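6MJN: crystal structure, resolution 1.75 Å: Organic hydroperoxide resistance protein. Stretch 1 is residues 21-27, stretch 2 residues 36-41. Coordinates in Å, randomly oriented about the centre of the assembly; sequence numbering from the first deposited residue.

Stretch 1 21-27: GGRNGHV
Stretch 2 36-41: LDLAMP

The unusual feature of this contact is a side chain that takes over where the ladder of backbone hydrogen bonds stops. The amide N of M40 donates to OD1 of N24 at 3.3 Å, with an N-H...O angle of 158°, so an asparagine carboxamide serves as acceptor beyond the last backbone rung. N24 manages this although its CA-to-CB bond points away from the other stretch: chi1 of -65° (m) and chi2 of -35° bring OD1 back to it, 3.4 Å from A39 CA.

The two segments run antiparallel within one chain. H26 faces D37 as a non-hydrogen-bonded pair, CA to CA 4.5 Å, and V27 faces L36 as a hydrogen-bonded pair, CA to CA 5.4 Å. The register carries on past the strands, with the CA atoms of N24 and A39 4.2 Å apart. Build H26 at phi/psi -156/146, V27 at -143/139, L36 at -139/129 and D37 at -78/151. A39 is at -155/147, M40 at -71/134 with chi angles t, t, p (-178°, 165°, 63°) and its CA-to-CB bond sideways, and P41 at -65/155, beyond contact with stretch 1. V27 N donates to L36 O at 2.9 Å, and L36 N returns the bond to V27 O, also at 2.9 Å. Two residues along each segment, L38 N donates to G25 O at 2.9 Å. A CA-H...O contact, H26 CA to L36 O at 3.4 Å, lies between these rungs; another, N24 CA to L38 O at 3.2 Å, lies between the last of them and the M40 N to N24 OD1 bond.

H26 and D37 project from the same face of the sheet, and their ends converge. With H26 at chi1 -171° (t), chi2 91°, and D37 at chi1 -73° (m), chi2 -21°, ND1 of H26 donates to OD1 of D37 at 2.8 Å and 161°. The carboxylate oxygen meets the ring at its edge, near the plane, while L36 O lies over one ring face. H26 NE2 is hydrogen-bonded elsewhere in the structure.

V27 and L36 share the other face. V27 is p (chi1 62°), placing CG1 4.0 Å from L36 CB and 4.1 Å from L38 CD1. L36 is m, t (-64°, 173°). L38, also m, t (-55°, 166°), points toward stretch 1 from a phi/psi of -123/153 and has the largest area covered by the other stretch; its CD1 lies 3.9 Å from H26 N.

The approach to the strand is a tight turn, closed by G25 N donating to G22 O at 2.8 Å. The glycines in and before it follow different rules. G21, at 88/7, would jam a CB against the preceding carbonyl; G22, at 77/-162, has a positive phi that favours glycine; G25, at -92/-134, would put a CB 2.6 Å from G21 C. R23 (-65/-26) and N24 (-99/24) complete the turn. R23 is modelled only to CB, 4.3 Å from M40 CB. Its carbonyl O approaches A39 N to 3.2 Å at an angle too poor for a hydrogen bond; instead, a water donates to R23 O at 3.0 Å and weakly to A39 O at 3.4 Å.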

# COMPACT_ATOMS: atom_id res chain seq x y z
N GLY B 21 -11.63 14.65 -2.11
CA GLY B 21 -12.88 14.29 -2.75
C GLY B 21 -13.51 13.00 -2.29
O GLY B 21 -14.50 12.56 -2.90
N GLY B 22 -12.97 12.37 -1.25
CA GLY B 22 -13.59 11.17 -0.71
C GLY B 22 -13.34 9.92 -1.55
O GLY B 22 -12.42 9.85 -2.39
N ARG B 23 -14.19 8.91 -1.30
CA ARG B 23 -14.01 7.60 -1.92
C ARG B 23 -14.18 7.66 -3.44
O ARG B 23 -13.64 6.80 -4.15
CB ARG B 23 -15.00 6.60 -1.33
N ASN B 24 -14.93 8.63 -3.94
CA ASN B 24 -15.03 8.88 -5.37
C ASN B 24 -14.14 10.02 -5.81
O ASN B 24 -14.38 10.63 -6.87
CB ASN B 24 -16.49 9.15 -5.75
CG ASN B 24 -17.38 7.94 -5.52
OD1 ASN B 24 -16.95 6.80 -5.70
ND2 ASN B 24 -18.62 8.18 -5.13
N GLY B 25 -13.08 10.30 -5.05
CA GLY B 25 -12.22 11.44 -5.32
C GLY B 25 -11.03 11.14 -6.20
O GLY B 25 -11.15 10.47 -7.24
N HIS B 26 -9.87 11.64 -5.78
CA HIS B 26 -8.69 11.71 -6.62
C HIS B 26 -7.47 11.74 -5.72
O HIS B 26 -7.51 12.31 -4.62
CB HIS B 26 -8.75 12.97 -7.50
CG HIS B 26 -7.68 13.03 -8.54
ND1 HIS B 26 -7.86 12.51 -9.81
CD2 HIS B 26 -6.43 13.53 -8.51
CE1 HIS B 26 -6.75 12.70 -10.51
NE2 HIS B 26 -5.87 13.31 -9.74
N VAL B 27 -6.37 11.13 -6.17
CA VAL B 27 -5.11 11.16 -5.43
C VAL B 27 -3.95 11.27 -6.41
O VAL B 27 -3.96 10.63 -7.47
CB VAL B 27 -4.98 9.91 -4.52
CG1 VAL B 27 -4.96 8.63 -5.35
CG2 VAL B 27 -3.74 10.01 -3.63
N LEU B 36 -4.54 9.49 -10.08
CA LEU B 36 -5.53 8.42 -10.07
C LEU B 36 -6.90 8.90 -9.60
O LEU B 36 -7.00 9.51 -8.53
CB LEU B 36 -5.09 7.27 -9.16
CG LEU B 36 -3.84 6.49 -9.52
CD1 LEU B 36 -3.56 5.55 -8.37
CD2 LEU B 36 -4.06 5.73 -10.82
N ASP B 37 -7.93 8.61 -10.38
CA ASP B 37 -9.30 8.72 -9.90
C ASP B 37 -9.63 7.51 -9.03
O ASP B 37 -9.09 6.42 -9.24
CB ASP B 37 -10.29 8.77 -11.07
CG ASP B 37 -10.27 10.11 -11.80
OD1 ASP B 37 -9.82 11.12 -11.22
OD2 ASP B 37 -10.74 10.15 -12.96
N LEU B 38 -10.54 7.71 -8.08
CA LEU B 38 -10.92 6.70 -7.12
C LEU B 38 -12.42 6.46 -7.19
O LEU B 38 -13.19 7.36 -7.54
CB LEU B 38 -10.55 7.13 -5.69
CG LEU B 38 -9.09 7.49 -5.49
CD1 LEU B 38 -8.87 8.22 -4.17
CD2 LEU B 38 -8.31 6.18 -5.53
N ALA B 39 -12.85 5.26 -6.83
CA ALA B 39 -14.28 5.01 -6.67
C ALA B 39 -14.47 3.85 -5.70
O ALA B 39 -13.66 2.93 -5.64
CB ALA B 39 -14.96 4.69 -8.01
N MET B 40 -15.56 3.91 -4.95
CA MET B 40 -15.91 2.80 -4.09
C MET B 40 -16.38 1.63 -4.95
O MET B 40 -17.17 1.81 -5.88
CB MET B 40 -17.01 3.19 -3.11
CG MET B 40 -17.41 2.07 -2.14
SD MET B 40 -18.38 2.64 -0.73
CE MET B 40 -19.85 3.27 -1.54
N PRO B 41 -15.90 0.42 -4.67
CA PRO B 41 -16.27 -0.73 -5.51
C PRO B 41 -17.75 -1.07 -5.45
O PRO B 41 -18.45 -0.78 -4.48
CB PRO B 41 -15.41 -1.87 -4.95
CG PRO B 41 -14.96 -1.41 -3.62
CD PRO B 41 -14.88 0.08 -3.67
O HOH W 1 -11.94 4.53 -3.21